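Local coordinates for ABC transporter, periplasmic substrate-binding protein (Vibrio cholerae O1 biovar eltor, PDB 1TWY), which probably captures phosphate in the periplasm and hands it to an ABC-type uptake transporter in the inner membrane, at residues G64-I69 / T82-T87; V147-S152 / V201-I206. All blocks are in the same frame, centred on the assembly; numbering follows the deposited sequence.

Contact 1: G64-I69 / T82-T87; sequences GSTAGI and TSRYLT. With PO4 (phosphate ion), chain I.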
ATOM      1  N   GLY A  64      -0.364  12.287  -3.295  1.00 15.45           N
ATOM      2  CA  GLY A  64      -1.403  11.310  -3.321  1.00 15.25           C
ATOM      3  C   GLY A  64      -1.747  10.853  -4.744  1.00 17.93           C
ATOM      4  O   GLY A  64      -1.518  11.639  -5.661  1.00 18.53           O
ATOM      5  N   SER A  65      -2.250   9.621  -4.884  1.00 17.91           N
ATOM      6  CA  SER A  65      -2.419   8.927  -6.191  1.00 17.47           C
ATOM      7  C   SER A  65      -3.350   9.774  -7.089  1.00 18.49           C
ATOM      8  O   SER A  65      -3.102  10.040  -8.192  1.00 19.16           O
ATOM      9  CB  SER A  65      -2.991   7.582  -5.979  1.00 16.92           C
ATOM     10  OG  SER A  65      -2.046   6.693  -5.318  1.00 18.36           O
ATOM     11  N   THR A  66      -4.427  10.245  -6.513  1.00 19.93           N
ATOM     12  CA  THR A  66      -5.412  10.979  -7.277  1.00 21.71           C
ATOM     13  C   THR A  66      -4.921  12.338  -7.847  1.00 21.41           C
ATOM     14  O   THR A  66      -5.128  12.569  -9.035  1.00 20.35           O
ATOM     15  CB  THR A  66      -6.656  11.130  -6.351  1.00 18.38           C
ATOM     16  OG1 THR A  66      -7.237   9.879  -6.010  1.00 19.13           O
ATOM     17  CG2 THR A  66      -7.808  11.974  -7.011  1.00 28.51           C
ATOM     18  N   ALA A  67      -4.201  13.163  -7.054  1.00 18.28           N
ATOM     19  CA  ALA A  67      -3.644  14.428  -7.508  1.00 18.01           C
ATOM     20  C   ALA A  67      -2.591  14.127  -8.557  1.00 22.85           C
ATOM     21  O   ALA A  67      -2.436  14.844  -9.497  1.00 21.82           O
ATOM     22  CB  ALA A  67      -3.097  15.209  -6.345  1.00 22.51           C
ATOM     23  N   GLY A  68      -1.815  13.047  -8.347  1.00 18.82           N
ATOM     24  CA  GLY A  68      -0.834  12.680  -9.327  1.00 17.26           C
ATOM     25  C   GLY A  68      -1.429  12.430 -10.713  1.00 19.46           C
ATOM     26  O   GLY A  68      -0.826  12.953 -11.654  1.00 21.98           O
ATOM     27  N   ILE A  69      -2.466  11.625 -10.792  1.00 20.47           N
ATOM     28  CA  ILE A  69      -3.174  11.358 -12.048  1.00 19.91           C
ATOM     29  C   ILE A  69      -3.598  12.698 -12.647  1.00 22.39           C
ATOM     30  O   ILE A  69      -3.387  12.921 -13.829  1.00 23.51           O
ATOM     31  CB  ILE A  69      -4.345  10.470 -11.809  1.00 20.15           C
ATOM     32  CG1 ILE A  69      -3.889   9.038 -11.393  1.00 19.89           C
ATOM     33  CG2 ILE A  69      -5.227  10.443 -13.023  1.00 24.49           C
ATOM     34  CD1 ILE A  69      -4.919   8.199 -10.741  1.00 23.40           C
ATOM     35  N   THR A  82       1.007   5.849  -8.625  1.00 16.14           N
ATOM     36  CA  THR A  82      -0.162   5.522  -7.814  1.00 16.60           C
ATOM     37  C   THR A  82       0.138   4.304  -6.991  1.00 17.53           C
ATOM     38  O   THR A  82       0.957   3.513  -7.306  1.00 19.53           O
ATOM     39  CB  THR A  82      -1.459   5.247  -8.618  1.00 19.23           C
ATOM     40  OG1 THR A  82      -1.384   3.995  -9.342  1.00 22.20           O
ATOM     41  CG2 THR A  82      -1.772   6.362  -9.603  1.00 20.06           C
ATOM     42  N   SER A  83      -0.595   4.152  -5.881  1.00 17.46           N
ATOM     43  CA  SER A  83      -0.615   2.951  -5.100  1.00 16.44           C
ATOM     44  C   SER A  83      -1.902   2.134  -5.166  1.00 18.12           C
ATOM     45  O   SER A  83      -2.277   1.380  -4.229  1.00 19.75           O
ATOM     46  CB  SER A  83      -0.241   3.348  -3.689  1.00 17.68           C
ATOM     47  OG  SER A  83      -1.223   4.320  -3.235  1.00 19.59           O
ATOM     48  N   ARG A  84      -2.618   2.271  -6.258  1.00 19.40           N
ATOM     49  CA  ARG A  84      -3.883   1.605  -6.541  1.00 19.78           C
ATOM     50  C   ARG A  84      -4.077   1.545  -8.006  1.00 19.61           C
ATOM     51  O   ARG A  84      -3.446   2.304  -8.753  1.00 21.11           O
ATOM     52  CB  ARG A  84      -5.069   2.336  -5.959  1.00 24.29           C
ATOM     53  CG  ARG A  84      -5.179   3.744  -6.467  1.00 26.17           C
ATOM     54  CD  ARG A  84      -6.444   4.417  -5.980  1.00 20.63           C
ATOM     55  NE  ARG A  84      -6.592   5.819  -6.377  1.00 19.31           N
ATOM     56  CZ  ARG A  84      -7.057   6.219  -7.560  1.00 25.95           C
ATOM     57  NH1 ARG A  84      -7.284   5.350  -8.511  1.00 22.77           N
ATOM     58  NH2 ARG A  84      -7.197   7.529  -7.826  1.00 28.09           N
ATOM     59  N   TYR A  85      -4.865   0.584  -8.471  1.00 22.85           N
ATOM     60  CA  TYR A  85      -5.253   0.558  -9.867  1.00 26.83           C
ATOM     61  C   TYR A  85      -6.167   1.766 -10.164  1.00 24.03           C
ATOM     62  O   TYR A  85      -6.778   2.375  -9.274  1.00 22.71           O
ATOM     63  CB  TYR A  85      -5.934  -0.777 -10.205  1.00 27.82           C
ATOM     64  CG  TYR A  85      -5.008  -1.958 -10.074  1.00 21.67           C
ATOM     65  CD1 TYR A  85      -4.047  -2.193 -11.013  1.00 22.54           C
ATOM     66  CD2 TYR A  85      -5.149  -2.944  -9.030  1.00 23.92           C
ATOM     67  CE1 TYR A  85      -3.235  -3.245 -10.912  1.00 20.83           C
ATOM     68  CE2 TYR A  85      -4.268  -3.999  -8.978  1.00 25.14           C
ATOM     69  CZ  TYR A  85      -3.291  -4.102  -9.914  1.00 24.57           C
ATOM     70  OH  TYR A  85      -2.357  -5.152  -9.932  1.00 30.46           O
ATOM     71  N   LEU A  86      -6.197   2.113 -11.434  1.00 30.04           N
ATOM     72  CA  LEU A  86      -6.974   3.242 -11.937  1.00 31.62           C
ATOM     73  C   LEU A  86      -8.420   2.727 -12.085  1.00 34.76           C
ATOM     74  O   LEU A  86      -8.678   1.523 -12.306  1.00 31.44           O
ATOM     75  CB  LEU A  86      -6.433   3.657 -13.297  1.00 30.19           C
ATOM     76  CG  LEU A  86      -5.580   4.925 -13.357  1.00 35.68           C
ATOM     77  CD1 LEU A  86      -4.459   4.777 -12.490  1.00 26.76           C
ATOM     78  CD2 LEU A  86      -5.156   5.178 -14.834  1.00 36.16           C
ATOM     79  N   THR A  87      -9.345   3.642 -11.930  1.00 35.41           N
ATOM     80  CA  THR A  87     -10.770   3.347 -12.225  1.00 37.39           C
ATOM     81  C   THR A  87     -11.037   3.391 -13.739  1.00 42.29           C
ATOM     82  O   THR A  87     -10.200   3.816 -14.590  1.00 37.96           O
ATOM     83  CB  THR A  87     -11.694   4.349 -11.452  1.00 34.49           C
ATOM     84  OG1 THR A  87     -11.441   5.700 -11.859  1.00 36.28           O
ATOM     85  CG2 THR A  87     -11.343   4.332  -9.940  1.00 46.28           C
TER
HETATM   86  P   PO4 I1500      -1.161   7.467  -1.602  1.00 21.01           P
HETATM   87  O1  PO4 I1500      -0.141   6.326  -1.757  1.00 21.74           O
HETATM   88  O2  PO4 I1500      -2.132   7.087  -0.347  1.00 24.36           O
HETATM   89  O3  PO4 I1500      -0.476   8.852  -1.304  1.00 19.49           O
HETATM   90  O4  PO4 I1500      -2.134   7.638  -2.749  1.00 18.98           O
HETATM   91  O   HOH W   1      -6.492   7.644  -4.202  1.00 24.00           O
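Ser65 reaches from the first turn of helix 65-73 to Thr82 and Ser83. Its CB packs against Thr82 CB at 3.8 Å. With OG anti to the carbonyl carbon (chi1 -69°), the hydroxyl lies beside the backbone N of its own residue, and both serve one phosphate oxygen: Ser65 OG donates to PO4 O4 over 2.7 Å, while Ser65 N meets that same O4 at 2.9 Å. Ser65 OG also accepts from Ser83 N across 3.0 Å, with an N-H...O angle of 166°. Ser65 OG is thus fixed as donor to the anion and acceptor from the backbone, while Ser83 OG donates to PO4 O1.

Beside this site the extended Arg84 chain carries its guanidinium to the helix. Thr66 OG1 accepts from Arg84 NH2 at 3.0 Å, only 9° out of the guanidinium plane, and a water joins Thr66 OG1 to Arg84 NE. Arg84 NH1 turns to Tyr85 O and to a salt bridge with Glu90. One helical turn on from Ser65, Ile69 CD1 touches Thr82 CG2 (3.8 Å) and Leu86 CD1 (3.9 Å).

Ser35, Thr36 and Ser37 also hydrogen-bond to the phosphate, which probably came from the crystallisation liquor but is consistent with a phosphate receptor's binding site. The helix N-terminus, with Gly64 as N-cap, meets the loop leaving strand 79-82, and strand 236-243 backs Ile69, Thr82 and Leu86 through Leu240 and Leu242.

Contact 2: V147-S152 / V201-I206; sequences VTREAS and VGFISI
The Phe203 ring meets Thr148 at its edge: Thr148 OG1 lies in the ring plane, 3.4 Å from Phe203 CZ, and the two side chains run side by side in the same direction. Val147 O and Arg149 N approach the ring obliquely, the former 3.8 Å from Phe203 CE1. Phe159 of helix 154-163 is stacked with Phe203. The other flat group, the Arg149 guanidinium, has Glu150 OE1 and a water at its edge, and its plane is turned 19° from that of the ring. Between these two side chains, the contact is Arg149 CG to Phe203 CE2 at 4.0 Å.

Bends at chi2 and chi3 fold the arginine back, and a side-on salt bridge fixes its head: Arg149 NE binds Glu150 OE1 at 2.8 Å and Arg149 NH2 binds Glu150 OE2 at 3.0 Å, each carboxylate oxygen using its syn lone pair. Arg149 NH1 donates a hydrogen bond to the water, which donates in turn to Phe203 O, so a bridge spans the strands where they part.

Val147 N binds Val201 O at 2.9 Å, and the ladder continues from Val201 to Ala145. Strands 145-149 and 200-205 are thus parallel neighbours, their short axes diverging by 31°, in a mixed alpha/beta sheet as in periplasmic binding-protein lobes. Strand 182-184 flanks the first and strand 96-109 the second, while Met190 and Leu193 of helix 187-196 pack on Val147.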
ATOM      1  N   VAL A 147      -7.565  -2.155  15.895  1.00 15.43           N
ATOM      2  CA  VAL A 147      -6.561  -1.099  15.758  1.00 17.39           C
ATOM      3  C   VAL A 147      -6.375  -0.754  14.276  1.00 13.83           C
ATOM      4  O   VAL A 147      -6.306  -1.609  13.407  1.00 14.56           O
ATOM      5  CB  VAL A 147      -5.286  -1.488  16.361  1.00 13.67           C
ATOM      6  CG1 VAL A 147      -4.404  -0.167  16.486  1.00 17.84           C
ATOM      7  CG2 VAL A 147      -5.439  -2.179  17.663  1.00 17.13           C
ATOM      8  N   THR A 148      -6.306   0.566  14.003  1.00 13.03           N
ATOM      9  CA  THR A 148      -6.174   1.117  12.743  1.00 15.34           C
ATOM     10  C   THR A 148      -5.082   2.213  12.727  1.00 14.42           C
ATOM     11  O   THR A 148      -4.487   2.469  13.794  1.00 13.19           O
ATOM     12  CB  THR A 148      -7.515   1.505  12.146  1.00 15.01           C
ATOM     13  OG1 THR A 148      -7.293   1.835  10.755  1.00 16.17           O
ATOM     14  CG2 THR A 148      -8.122   2.749  12.824  1.00 18.91           C
ATOM     15  N   ARG A 149      -4.873   2.886  11.660  1.00 15.21           N
ATOM     16  CA  ARG A 149      -3.912   3.964  11.530  1.00 15.81           C
ATOM     17  C   ARG A 149      -4.684   5.302  11.416  1.00 16.10           C
ATOM     18  O   ARG A 149      -5.932   5.343  11.340  1.00 17.34           O
ATOM     19  CB  ARG A 149      -3.026   3.655  10.320  1.00 16.81           C
ATOM     20  CG  ARG A 149      -2.002   2.590  10.520  1.00 18.83           C
ATOM     21  CD  ARG A 149      -0.860   2.994  11.502  1.00 18.13           C
ATOM     22  NE  ARG A 149      -0.178   4.116  10.978  1.00 16.45           N
ATOM     23  CZ  ARG A 149       0.677   4.079   9.979  1.00 21.09           C
ATOM     24  NH1 ARG A 149       1.124   2.895   9.521  1.00 19.81           N
ATOM     25  NH2 ARG A 149       1.196   5.201   9.509  1.00 25.58           N
ATOM     26  N   GLU A 150      -3.902   6.374  11.428  1.00 14.97           N
ATOM     27  CA  GLU A 150      -4.428   7.689  11.292  1.00 17.33           C
ATOM     28  C   GLU A 150      -5.149   7.876   9.946  1.00 15.06           C
ATOM     29  O   GLU A 150      -4.822   7.234   8.944  1.00 15.80           O
ATOM     30  CB  GLU A 150      -3.306   8.687  11.512  1.00 17.34           C
ATOM     31  CG  GLU A 150      -2.182   8.815  10.510  1.00 20.28           C
ATOM     32  CD  GLU A 150      -1.091   7.795  10.535  1.00 20.16           C
ATOM     33  OE1 GLU A 150      -1.147   6.729  11.222  1.00 19.39           O
ATOM     34  OE2 GLU A 150      -0.172   7.864   9.605  1.00 24.15           O
ATOM     35  N   ALA A 151      -5.969   8.935   9.902  1.00 18.46           N
ATOM     36  CA  ALA A 151      -6.828   9.221   8.813  1.00 19.74           C
ATOM     37  C   ALA A 151      -6.112   9.474   7.531  1.00 21.49           C
ATOM     38  O   ALA A 151      -6.564   9.035   6.467  1.00 26.14           O
ATOM     39  CB  ALA A 151      -7.828  10.240   9.135  1.00 19.43           C
ATOM     40  N   SER A 152      -4.940  10.089   7.649  1.00 20.18           N
ATOM     41  CA  SER A 152      -4.091  10.460   6.495  1.00 24.08           C
ATOM     42  C   SER A 152      -3.194   9.311   6.031  1.00 21.71           C
ATOM     43  O   SER A 152      -2.479   9.411   5.048  1.00 25.39           O
ATOM     44  CB  SER A 152      -3.189  11.624   6.817  1.00 25.89           C
ATOM     45  OG  SER A 152      -2.239  11.339   7.813  1.00 26.56           O
ATOM     46  N   VAL A 201      -6.035  -6.620  17.275  1.00 15.81           N
ATOM     47  CA  VAL A 201      -5.727  -6.913  15.894  1.00 17.27           C
ATOM     48  C   VAL A 201      -5.450  -5.678  15.183  1.00 16.59           C
ATOM     49  O   VAL A 201      -6.012  -4.565  15.427  1.00 15.61           O
ATOM     50  CB  VAL A 201      -6.872  -7.646  15.127  1.00 14.95           C
ATOM     51  CG1 VAL A 201      -8.182  -6.929  15.182  1.00 18.32           C
ATOM     52  CG2 VAL A 201      -6.470  -8.138  13.714  1.00 18.31           C
ATOM     53  N   GLY A 202      -4.479  -5.804  14.279  1.00 13.45           N
ATOM     54  CA  GLY A 202      -4.122  -4.670  13.485  1.00 18.52           C
ATOM     55  C   GLY A 202      -3.488  -5.089  12.164  1.00 13.93           C
ATOM     56  O   GLY A 202      -3.520  -6.243  11.799  1.00 16.73           O
ATOM     57  N   PHE A 203      -3.020  -4.092  11.430  1.00 16.54           N
ATOM     58  CA  PHE A 203      -2.375  -4.282  10.076  1.00 13.85           C
ATOM     59  C   PHE A 203      -1.109  -3.434  10.052  1.00 14.10           C
ATOM     60  O   PHE A 203      -1.043  -2.326  10.623  1.00 15.52           O
ATOM     61  CB  PHE A 203      -3.294  -4.000   8.924  1.00 14.39           C
ATOM     62  CG  PHE A 203      -3.894  -2.664   8.907  1.00 14.82           C
ATOM     63  CD1 PHE A 203      -5.075  -2.405   9.592  1.00 12.96           C
ATOM     64  CD2 PHE A 203      -3.254  -1.605   8.285  1.00 16.99           C
ATOM     65  CE1 PHE A 203      -5.607  -1.147   9.672  1.00 14.75           C
ATOM     66  CE2 PHE A 203      -3.816  -0.308   8.380  1.00 16.93           C
ATOM     67  CZ  PHE A 203      -5.023  -0.115   9.055  1.00 15.13           C
ATOM     68  N   ILE A 204      -0.113  -3.917   9.355  1.00 15.97           N
ATOM     69  CA  ILE A 204       1.188  -3.241   9.176  1.00 17.85           C
ATOM     70  C   ILE A 204       1.715  -3.601   7.796  1.00 16.14           C
ATOM     71  O   ILE A 204       1.333  -4.586   7.160  1.00 17.55           O
ATOM     72  CB  ILE A 204       2.224  -3.699  10.184  1.00 15.37           C
ATOM     73  CG1 ILE A 204       2.516  -5.239  10.167  1.00 14.38           C
ATOM     74  CG2 ILE A 204       1.893  -3.259  11.652  1.00 14.55           C
ATOM     75  CD1 ILE A 204       3.649  -5.578  11.220  1.00 17.40           C
ATOM     76  N   SER A 205       2.588  -2.757   7.280  1.00 17.35           N
ATOM     77  CA  SER A 205       3.333  -3.106   6.071  1.00 19.33           C
ATOM     78  C   SER A 205       4.074  -4.447   6.260  1.00 17.48           C
ATOM     79  O   SER A 205       4.635  -4.737   7.310  1.00 18.46           O
ATOM     80  CB  SER A 205       4.399  -2.042   5.780  1.00 23.28           C
ATOM     81  OG  SER A 205       3.950  -0.694   6.027  1.00 32.41           O
ATOM     82  N   ILE A 206       4.045  -5.310   5.226  1.00 17.78           N
ATOM     83  CA  ILE A 206       4.530  -6.641   5.374  1.00 19.18           C
ATOM     84  C   ILE A 206       6.017  -6.695   5.736  1.00 18.30           C
ATOM     85  O   ILE A 206       6.434  -7.535   6.553  1.00 21.39           O
ATOM     86  CB  ILE A 206       4.197  -7.442   4.070  1.00 24.31           C
ATOM     87  CG1 ILE A 206       4.412  -8.897   4.315  1.00 28.36           C
ATOM     88  CG2 ILE A 206       5.067  -6.898   2.847  1.00 27.99           C
ATOM     89  CD1 ILE A 206       3.703  -9.718   3.300  1.00 32.68           C
TER
HETATM   90  O   HOH W   2       0.490   0.087  10.419  1.00 21.06           O

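Overall arrangement
Contact 1 closes before contact 2 opens along the chain, and their centres lie 20 Å apart on opposite sides of the chain's centre, with nearest atoms about 9 Å apart and no touch. One mixed sheet nevertheless connects them: strand 79-82, which leads into contact 1, pairs with strand 236-243, that strand pairs with 96-109, and 96-109 pairs with 200-205 of contact 2. This layout is consistent with the two-lobed fold of periplasmic binding proteins, contact 1 belonging to one lobe and contact 2 to the other. The phosphate bound at contact 1 marks the probable ligand site, whereas contact 2 lies in the part of the same sheet that probably belongs to the other lobe.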